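Side-chain contacts in 6-aminohexanoate-dimer hydrolase (Bacillus anthracis, PDB 4GB7), which probably hydrolyses the amide bond of the 6-aminohexanoate dimer, as a member of the beta-lactamase family of serine hydrolases: residues T167-K170 with E171-N174; G178-T181 with L182-M186; E255-A258 with W259-R262. All coordinates share one frame; numbering follows the deposited sequence.

Overall arrangement
All three contacts are local and lie on the same side of the chain's centre, within the beta-lactamase family region; their centres are 11 to 12 Å apart. Contact 3, the buried middle of helix 251-265, is the piece the other two lean on. Contact 1 meets it through Ile-169 CG2, 3.6 Å from Trp-259 CE2, and contact 2 through Leu-185 CB, 3.8 Å from Leu-257 CG. Contacts 1 and 2 touch directly where Tyr-168 CE2 lies 3.9 Å from Leu-182 CD1. The Glu-255 side chain of contact 3 lies near, without touching, Ser-140, Lys-143 and Tyr-249, which fit the SxxK pattern of this family and probably form the active site.

Contact 1: residues T167-K170 with E171-N174; sequences TYIK and ELKN
The backbone turns over twice in succession at Ile-169 to Lys-173, with Leu-172 N donating to Ile-169 O at 3.0 Å and Lys-173 N donating to Lys-170 O at 3.1 Å. These two i to i+3 bonds define a short 3-10 turn following helix 165-168. In both, the donor stands well above the carbonyl plane, by 51° for the first and 63° for the second, a consequence of closing a bond over only three residues. Ile-169 and Leu-172 lie side by side and point the same way, so that one flank of the turn is apolar. Ile-169 CG2 is the meeting point: it sits 3.8 Å from Leu-172 CG. The same methyl group is approached by the carboxylate of Glu-171. With CG of Glu-171 beside its own backbone N and the chain bent at chi2 (92°), the carboxylate folds back along the turn. The extended chain of Lys-170 runs away from it, and the two charged ends stay apart, with Lys-170 NZ 6.8 Å from Glu-171 OE2, too far for a salt bridge. Beyond the turn, Ile-169 packs on Trp-259 and Thr-263 and Leu-172 on Thr-256, all of helix 251-265, while the lysines and Glu-171 occupy the exposed side. Glu-171 O accepts from Gln-235 NE2, and Leu-172 O from Thr-175 OG1, tying the end of the turn to its surroundings. The closest carboxylate approach to the apolar flank is Glu-171 OE1 to Ile-169 CG2, at 3.4 Å.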
ATOM      1  N   THR A 167       2.744  25.366  -3.458  1.00 19.05           N
ATOM      2  CA  THR A 167       1.977  26.325  -2.645  1.00 18.73           C
ATOM      3  C   THR A 167       2.249  26.036  -1.148  1.00 19.06           C
ATOM      4  O   THR A 167       2.312  26.937  -0.311  1.00 19.66           O
ATOM      5  CB  THR A 167       0.462  26.247  -2.938  1.00 21.51           C
ATOM      6  OG1 THR A 167       0.201  26.622  -4.322  1.00 21.46           O
ATOM      7  CG2 THR A 167      -0.342  27.173  -1.957  1.00 23.65           C
ATOM      8  N   TYR A 168       2.434  24.755  -0.841  1.00 19.97           N
ATOM      9  CA  TYR A 168       2.579  24.327   0.519  1.00 19.62           C
ATOM     10  C   TYR A 168       4.011  24.002   0.873  1.00 20.00           C
ATOM     11  O   TYR A 168       4.394  24.154   2.031  1.00 21.65           O
ATOM     12  CB  TYR A 168       1.691  23.122   0.795  1.00 18.38           C
ATOM     13  CG  TYR A 168       0.256  23.404   0.493  1.00 18.67           C
ATOM     14  CD1 TYR A 168      -0.456  24.326   1.253  1.00 19.84           C
ATOM     15  CD2 TYR A 168      -0.374  22.847  -0.606  1.00 18.92           C
ATOM     16  CE1 TYR A 168      -1.775  24.602   0.966  1.00 18.86           C
ATOM     17  CE2 TYR A 168      -1.688  23.119  -0.912  1.00 20.84           C
ATOM     18  CZ  TYR A 168      -2.377  24.042  -0.149  1.00 20.70           C
ATOM     19  OH  TYR A 168      -3.698  24.331  -0.414  1.00 21.01           O
ATOM     20  N   ILE A 169       4.785  23.514  -0.117  1.00 20.96           N
ATOM     21  CA  ILE A 169       6.190  23.161   0.101  1.00 19.52           C
ATOM     22  C   ILE A 169       7.068  24.137  -0.702  1.00 20.70           C
ATOM     23  O   ILE A 169       7.329  23.934  -1.872  1.00 20.27           O
ATOM     24  CB  ILE A 169       6.491  21.709  -0.326  1.00 21.07           C
ATOM     25  CG1 ILE A 169       5.465  20.714   0.279  1.00 23.11           C
ATOM     26  CG2 ILE A 169       7.950  21.418   0.034  1.00 22.45           C
ATOM     27  CD1 ILE A 169       5.435  20.647   1.786  1.00 23.78           C
ATOM     28  N   LYS A 170       7.496  25.240  -0.086  1.00 23.35           N
ATOM     29  CA  LYS A 170       8.224  26.244  -0.841  1.00 26.47           C
ATOM     30  C   LYS A 170       9.560  25.711  -1.367  1.00 27.76           C
ATOM     31  O   LYS A 170      10.049  26.173  -2.397  1.00 28.51           O
ATOM     32  CB  LYS A 170       8.414  27.491  -0.015  1.00 31.15           C
ATOM     33  CG  LYS A 170       9.297  27.349   1.211  1.00 37.10           C
ATOM     34  CD  LYS A 170       9.107  28.572   2.110  1.00 45.67           C
ATOM     35  CE  LYS A 170      10.305  28.830   2.985  1.00 45.01           C
ATOM     36  NZ  LYS A 170      10.147  30.202   3.531  1.00 52.59           N
ATOM     37  N   GLU A 171      10.133  24.731  -0.665  1.00 24.79           N
ATOM     38  CA  GLU A 171      11.340  24.031  -1.138  1.00 23.38           C
ATOM     39  C   GLU A 171      11.216  23.379  -2.503  1.00 23.93           C
ATOM     40  O   GLU A 171      12.252  23.164  -3.181  1.00 24.76           O
ATOM     41  CB  GLU A 171      11.782  22.949  -0.121  1.00 24.32           C
ATOM     42  CG  GLU A 171      12.141  23.493   1.244  1.00 29.36           C
ATOM     43  CD  GLU A 171      10.978  23.518   2.214  1.00 33.79           C
ATOM     44  OE1 GLU A 171       9.818  23.593   1.775  1.00 28.84           O
ATOM     45  OE2 GLU A 171      11.237  23.479   3.432  1.00 47.51           O
ATOM     46  N   LEU A 172       9.981  23.088  -2.917  1.00 23.07           N
ATOM     47  CA  LEU A 172       9.710  22.450  -4.207  1.00 20.41           C
ATOM     48  C   LEU A 172       9.316  23.436  -5.310  1.00 19.43           C
ATOM     49  O   LEU A 172       8.952  23.020  -6.425  1.00 20.52           O
ATOM     50  CB  LEU A 172       8.622  21.383  -4.062  1.00 23.50           C
ATOM     51  CG  LEU A 172       9.025  20.062  -3.389  1.00 23.54           C
ATOM     52  CD1 LEU A 172       7.846  19.117  -3.336  1.00 26.21           C
ATOM     53  CD2 LEU A 172      10.206  19.426  -4.125  1.00 24.82           C
ATOM     54  N   LYS A 173       9.373  24.735  -5.009  1.00 21.98           N
ATOM     55  CA  LYS A 173       8.919  25.724  -5.975  1.00 24.46           C
ATOM     56  C   LYS A 173       9.575  25.554  -7.360  1.00 24.57           C
ATOM     57  O   LYS A 173      10.798  25.504  -7.519  1.00 24.49           O
ATOM     58  CB  LYS A 173       9.100  27.151  -5.430  1.00 24.43           C
ATOM     59  CG  LYS A 173       8.422  28.267  -6.230  1.00 29.84           C
ATOM     60  CD  LYS A 173       6.974  28.461  -5.798  1.00 32.16           C
ATOM     61  CE  LYS A 173       6.327  29.714  -6.414  1.00 36.63           C
ATOM     62  NZ  LYS A 173       4.938  29.968  -5.926  1.00 32.39           N
ATOM     63  N   ASN A 174       8.702  25.455  -8.353  1.00 24.87           N
ATOM     64  CA  ASN A 174       9.074  25.376  -9.776  1.00 27.27           C
ATOM     65  C   ASN A 174       9.779  24.076 -10.152  1.00 27.79           C
ATOM     66  O   ASN A 174      10.324  23.987 -11.229  1.00 37.82           O
ATOM     67  CB  ASN A 174       9.891  26.613 -10.233  1.00 26.71           C
ATOM     68  CG  ASN A 174       9.096  27.886 -10.168  1.00 37.25           C
ATOM     69  OD1 ASN A 174       7.876  27.885 -10.416  1.00 37.85           O
ATOM     70  ND2 ASN A 174       9.772  28.994  -9.842  1.00 36.54           N
TER

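Contact 2: residues G178-T181 with L182-M186; sequences GKAT and LQQLM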
ATOM      1  N   GLY A 178       6.665  19.975  -7.449  1.00 19.39           N
ATOM      2  CA  GLY A 178       6.120  21.250  -7.009  1.00 19.43           C
ATOM      3  C   GLY A 178       5.014  21.848  -7.856  1.00 21.16           C
ATOM      4  O   GLY A 178       4.030  22.457  -7.330  1.00 22.25           O
ATOM      5  N   LYS A 179       5.173  21.688  -9.157  1.00 23.57           N
ATOM      6  CA  LYS A 179       4.283  22.250 -10.154  1.00 22.47           C
ATOM      7  C   LYS A 179       3.012  21.464 -10.296  1.00 22.63           C
ATOM      8  O   LYS A 179       2.025  21.968 -10.831  1.00 24.56           O
ATOM      9  CB  LYS A 179       5.047  22.393 -11.495  1.00 23.59           C
ATOM     10  CG  LYS A 179       6.118  23.467 -11.414  1.00 29.60           C
ATOM     11  CD  LYS A 179       7.140  23.448 -12.553  1.00 36.74           C
ATOM     12  CE  LYS A 179       6.683  24.113 -13.823  1.00 44.32           C
ATOM     13  NZ  LYS A 179       7.717  23.840 -14.873  1.00 39.82           N
ATOM     14  N   ALA A 180       3.014  20.212  -9.852  1.00 22.95           N
ATOM     15  CA  ALA A 180       1.811  19.401  -9.920  1.00 19.67           C
ATOM     16  C   ALA A 180       0.797  19.855  -8.893  1.00 18.07           C
ATOM     17  O   ALA A 180       1.159  20.227  -7.769  1.00 21.50           O
ATOM     18  CB  ALA A 180       2.157  17.948  -9.646  1.00 18.88           C
ATOM     19  N   THR A 181      -0.472  19.756  -9.246  1.00 18.62           N
ATOM     20  CA  THR A 181      -1.529  19.979  -8.258  1.00 19.77           C
ATOM     21  C   THR A 181      -1.606  18.780  -7.342  1.00 19.32           C
ATOM     22  O   THR A 181      -1.155  17.679  -7.697  1.00 20.13           O
ATOM     23  CB  THR A 181      -2.942  20.203  -8.857  1.00 17.34           C
ATOM     24  OG1 THR A 181      -3.390  19.013  -9.529  1.00 22.02           O
ATOM     25  CG2 THR A 181      -3.015  21.429  -9.798  1.00 21.76           C
ATOM     26  N   LEU A 182      -2.204  18.986  -6.175  1.00 19.82           N
ATOM     27  CA  LEU A 182      -2.380  17.889  -5.245  1.00 19.98           C
ATOM     28  C   LEU A 182      -3.199  16.763  -5.880  1.00 18.47           C
ATOM     29  O   LEU A 182      -2.866  15.583  -5.689  1.00 20.82           O
ATOM     30  CB  LEU A 182      -3.020  18.343  -3.951  1.00 20.68           C
ATOM     31  CG  LEU A 182      -2.051  18.932  -2.946  1.00 22.41           C
ATOM     32  CD1 LEU A 182      -1.279  20.140  -3.464  1.00 25.05           C
ATOM     33  CD2 LEU A 182      -2.788  19.253  -1.656  1.00 23.69           C
ATOM     34  N   GLN A 183      -4.258  17.121  -6.602  1.00 18.58           N
ATOM     35  CA  GLN A 183      -5.089  16.158  -7.295  1.00 19.50           C
ATOM     36  C   GLN A 183      -4.290  15.333  -8.309  1.00 19.11           C
ATOM     37  O   GLN A 183      -4.461  14.109  -8.375  1.00 19.82           O
ATOM     38  CB  GLN A 183      -6.343  16.810  -7.910  1.00 21.66           C
ATOM     39  CG  GLN A 183      -7.370  15.768  -8.366  1.00 21.37           C
ATOM     40  CD  GLN A 183      -7.885  14.905  -7.216  1.00 19.23           C
ATOM     41  OE1 GLN A 183      -8.404  15.406  -6.237  1.00 22.38           O
ATOM     42  NE2 GLN A 183      -7.761  13.591  -7.354  1.00 20.64           N
ATOM     43  N   GLN A 184      -3.431  15.989  -9.085  1.00 22.20           N
ATOM     44  CA  GLN A 184      -2.508  15.279 -10.008  1.00 21.50           C
ATOM     45  C   GLN A 184      -1.627  14.271  -9.310  1.00 19.03           C
ATOM     46  O   GLN A 184      -1.414  13.138  -9.813  1.00 19.92           O
ATOM     47  CB  GLN A 184      -1.711  16.283 -10.857  1.00 20.52           C
ATOM     48  CG  GLN A 184      -2.636  16.943 -11.873  1.00 19.24           C
ATOM     49  CD  GLN A 184      -2.043  18.235 -12.495  1.00 22.05           C
ATOM     50  OE1 GLN A 184      -0.995  18.784 -12.017  1.00 20.89           O
ATOM     51  NE2 GLN A 184      -2.706  18.742 -13.523  1.00 26.09           N
ATOM     52  N   LEU A 185      -1.116  14.660  -8.148  1.00 18.68           N
ATOM     53  CA  LEU A 185      -0.306  13.753  -7.315  1.00 20.00           C
ATOM     54  C   LEU A 185      -1.149  12.567  -6.831  1.00 18.49           C
ATOM     55  O   LEU A 185      -0.731  11.355  -6.956  1.00 18.07           O
ATOM     56  CB  LEU A 185       0.326  14.510  -6.144  1.00 20.46           C
ATOM     57  CG  LEU A 185       1.358  15.572  -6.481  1.00 18.65           C
ATOM     58  CD1 LEU A 185       1.574  16.550  -5.327  1.00 20.71           C
ATOM     59  CD2 LEU A 185       2.709  15.007  -6.889  1.00 18.69           C
HETATM   60  N   MSE A 186      -2.305  12.883  -6.267  1.00 18.23           N
HETATM   61  CA  MSE A 186      -3.289  11.863  -5.826  1.00 19.39           C
HETATM   62  C   MSE A 186      -3.622  10.830  -6.919  1.00 17.63           C
HETATM   63  O   MSE A 186      -3.777   9.615  -6.638  1.00 19.35           O
HETATM   64  CB  MSE A 186      -4.576  12.539  -5.337  1.00 20.77           C
HETATM   65  CG  MSE A 186      -4.475  13.257  -4.000  1.00 20.47           C
HETATM   66 SE   MSE A 186      -4.416  11.958  -2.571  0.70 21.23          SE
HETATM   67  CE  MSE A 186      -6.305  11.901  -2.296  1.00 19.98           C
TER
HETATM   68  O   HOH W   1      -0.134  21.359 -12.479  1.00 27.73           O
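Thr-181 and Gln-184 reach across the first turn of helix 182-186 and bind each other's backbone N-H. Thr-181 OG1 accepts from Gln-184 N at 3.1 Å, and in return Gln-184 OE1 accepts from Thr-181 N at 3.0 Å. The two side chains pass at a slant. The threonine hydroxyl is carried between its own backbone N and carbonyl carbon (chi1 65°), which turns OG1 to the start of the helix and leaves CG2 beside the backbone N. Gln-184 has CG beside its backbone N; this CG passes 3.2 Å from Thr-181 OG1, and the extended chain beyond it carries the amide to Thr-181 N. The return bond is nearly straight at hydrogen (170°), although the N-H comes from above the amide carbonyl plane, 40° out of it. Gln-184 OE1 has a second donor, water 1, which lies 2.8 Å away and also donates to Lys-179 O; the amide oxygen is thus gripped twice, which should restrain its rotation and link the helix start to the preceding residues. Behind this polar pair, Leu-185 N donates to Thr-181 O, the first regular i to i+4 bond. Leu-185 CG packs on Ala-180 CB at 4.0 Å, giving the turn an apolar inner side, and beyond it Leu-185 meets Ser-253 and Leu-257 of helix 251-265. Gln-183 turns its amide the other way, to Asn-357 and Asp-187. Thr-181 is the N-cap residue, and its reciprocal bonding with Gln-184 is a capping box, the motif in which N-cap and N3 side chains accept each other's backbone N-H at the start of a helix.

Contact 3: residues E255-A258 with W259-R262; sequences ETLA and WIIR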
ATOM      1  N   GLU A 255       5.164  10.699  -1.704  1.00 17.28           N
ATOM      2  CA  GLU A 255       6.131  11.307  -0.773  1.00 16.53           C
ATOM      3  C   GLU A 255       5.904  12.802  -0.712  1.00 17.06           C
ATOM      4  O   GLU A 255       6.018  13.400   0.375  1.00 19.90           O
ATOM      5  CB  GLU A 255       7.565  10.997  -1.135  1.00 18.54           C
ATOM      6  CG  GLU A 255       7.951   9.515  -1.087  1.00 17.34           C
ATOM      7  CD  GLU A 255       7.816   8.835   0.262  1.00 19.72           C
ATOM      8  OE1 GLU A 255       7.638   9.511   1.311  1.00 19.69           O
ATOM      9  OE2 GLU A 255       7.861   7.571   0.253  1.00 20.70           O
ATOM     10  N   THR A 256       5.559  13.404  -1.849  1.00 18.68           N
ATOM     11  CA  THR A 256       5.266  14.853  -1.869  1.00 17.38           C
ATOM     12  C   THR A 256       4.018  15.171  -1.029  1.00 17.51           C
ATOM     13  O   THR A 256       3.979  16.110  -0.213  1.00 17.37           O
ATOM     14  CB  THR A 256       5.138  15.368  -3.297  1.00 16.28           C
ATOM     15  OG1 THR A 256       6.374  15.136  -4.021  1.00 21.07           O
ATOM     16  CG2 THR A 256       4.828  16.896  -3.325  1.00 15.81           C
ATOM     17  N   LEU A 257       2.968  14.436  -1.283  1.00 19.68           N
ATOM     18  CA  LEU A 257       1.736  14.538  -0.502  1.00 19.18           C
ATOM     19  C   LEU A 257       1.999  14.394   1.001  1.00 16.69           C
ATOM     20  O   LEU A 257       1.471  15.125   1.795  1.00 18.00           O
ATOM     21  CB  LEU A 257       0.699  13.504  -1.000  1.00 17.77           C
ATOM     22  CG  LEU A 257       0.107  13.713  -2.392  1.00 17.69           C
ATOM     23  CD1 LEU A 257      -0.750  12.536  -2.828  1.00 20.51           C
ATOM     24  CD2 LEU A 257      -0.698  15.023  -2.443  1.00 18.88           C
ATOM     25  N   ALA A 258       2.810  13.426   1.395  1.00 17.35           N
ATOM     26  CA  ALA A 258       3.167  13.270   2.811  1.00 17.86           C
ATOM     27  C   ALA A 258       3.919  14.482   3.374  1.00 18.93           C
ATOM     28  O   ALA A 258       3.717  14.847   4.528  1.00 18.37           O
ATOM     29  CB  ALA A 258       3.915  11.969   3.056  1.00 18.41           C
ATOM     30  N   TRP A 259       4.803  15.085   2.561  1.00 18.61           N
ATOM     31  CA  TRP A 259       5.495  16.293   2.961  1.00 17.26           C
ATOM     32  C   TRP A 259       4.511  17.404   3.227  1.00 17.88           C
ATOM     33  O   TRP A 259       4.616  18.097   4.222  1.00 19.40           O
ATOM     34  CB  TRP A 259       6.515  16.683   1.891  1.00 19.05           C
ATOM     35  CG  TRP A 259       7.559  17.682   2.275  1.00 19.71           C
ATOM     36  CD1 TRP A 259       7.704  18.399   3.471  1.00 19.21           C
ATOM     37  CD2 TRP A 259       8.688  18.065   1.451  1.00 20.18           C
ATOM     38  NE1 TRP A 259       8.836  19.194   3.435  1.00 21.81           N
ATOM     39  CE2 TRP A 259       9.456  19.056   2.220  1.00 22.01           C
ATOM     40  CE3 TRP A 259       9.123  17.711   0.187  1.00 20.59           C
ATOM     41  CZ2 TRP A 259      10.617  19.613   1.726  1.00 23.69           C
ATOM     42  CZ3 TRP A 259      10.291  18.281  -0.308  1.00 22.24           C
ATOM     43  CH2 TRP A 259      11.015  19.223   0.442  1.00 24.10           C
ATOM     44  N   ILE A 260       3.475  17.498   2.412  1.00 17.47           N
ATOM     45  CA  ILE A 260       2.407  18.455   2.642  1.00 19.71           C
ATOM     46  C   ILE A 260       1.685  18.180   3.970  1.00 19.14           C
ATOM     47  O   ILE A 260       1.468  19.097   4.771  1.00 20.11           O
ATOM     48  CB  ILE A 260       1.400  18.460   1.483  1.00 18.96           C
ATOM     49  CG1 ILE A 260       2.091  18.962   0.201  1.00 18.22           C
ATOM     50  CG2 ILE A 260       0.179  19.322   1.789  1.00 21.43           C
ATOM     51  CD1 ILE A 260       1.301  18.768  -1.061  1.00 20.50           C
ATOM     52  N   ILE A 261       1.345  16.918   4.223  1.00 17.51           N
ATOM     53  CA  ILE A 261       0.726  16.554   5.507  1.00 17.53           C
ATOM     54  C   ILE A 261       1.565  17.076   6.680  1.00 18.17           C
ATOM     55  O   ILE A 261       1.031  17.694   7.628  1.00 20.50           O
ATOM     56  CB  ILE A 261       0.516  15.039   5.619  1.00 17.80           C
ATOM     57  CG1 ILE A 261      -0.526  14.564   4.589  1.00 17.36           C
ATOM     58  CG2 ILE A 261       0.068  14.619   7.034  1.00 20.06           C
ATOM     59  CD1 ILE A 261      -0.634  13.069   4.436  1.00 18.82           C
ATOM     60  N   ARG A 262       2.861  16.789   6.644  1.00 18.94           N
ATOM     61  CA  ARG A 262       3.745  17.133   7.754  1.00 18.01           C
ATOM     62  C   ARG A 262       3.820  18.635   7.919  1.00 20.05           C
ATOM     63  O   ARG A 262       3.750  19.151   9.020  1.00 20.52           O
ATOM     64  CB  ARG A 262       5.122  16.555   7.546  1.00 19.46           C
ATOM     65  CG  ARG A 262       5.236  15.027   7.528  1.00 19.86           C
ATOM     66  CD  ARG A 262       6.623  14.580   7.115  1.00 20.40           C
ATOM     67  NE  ARG A 262       6.659  13.135   6.877  1.00 20.12           N
ATOM     68  CZ  ARG A 262       6.785  12.544   5.690  1.00 20.29           C
ATOM     69  NH1 ARG A 262       7.077  13.239   4.585  1.00 20.34           N
ATOM     70  NH2 ARG A 262       6.773  11.227   5.605  1.00 20.63           N
TER
HETATM   71  O   HOH W   2       7.647  12.049   2.201  1.00 23.06           O
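Arg-262 lays its side chain back over Ala-258, one helical turn earlier, and this is the closely packed part of the contact. The chain is extended from CG to NE, and chi1 (-64°) sets CG beside the backbone N, so that CG lies 3.4 Å from Ala-258 O. One face of the guanidinium looks onto that carbonyl oxygen, while its NH1 comes to 3.7 Å from Ala-258 CB. Along the backbone, regular i to i+4 bonds run through the helix, including Arg-262 N to Ala-258 O. Further round the helix, Leu-257 CD2 and Ile-260 CD1 are a looser pair, 4.5 Å apart. The polar side is bridged by water 2, which sits in the plane of the guanidinium at its edge, accepts from Arg-262 NH1 at 2.7 Å and donates to both Glu-255 O and Glu-255 OE1. Glu-255 OE1 stays 4.7 Å from Arg-262 NH2; the arginine makes its salt bridge with Glu-297, and Glu-255 binds Ser-300 and Ala-299. Leu-257 and Ile-261 face helix 143-155, Ala-258 and Ile-261 reach helix 269-278, and Trp-259 stacks on Tyr-231 of helix 230-235, while Leu-257 and Ile-260 also meet helix 182-186.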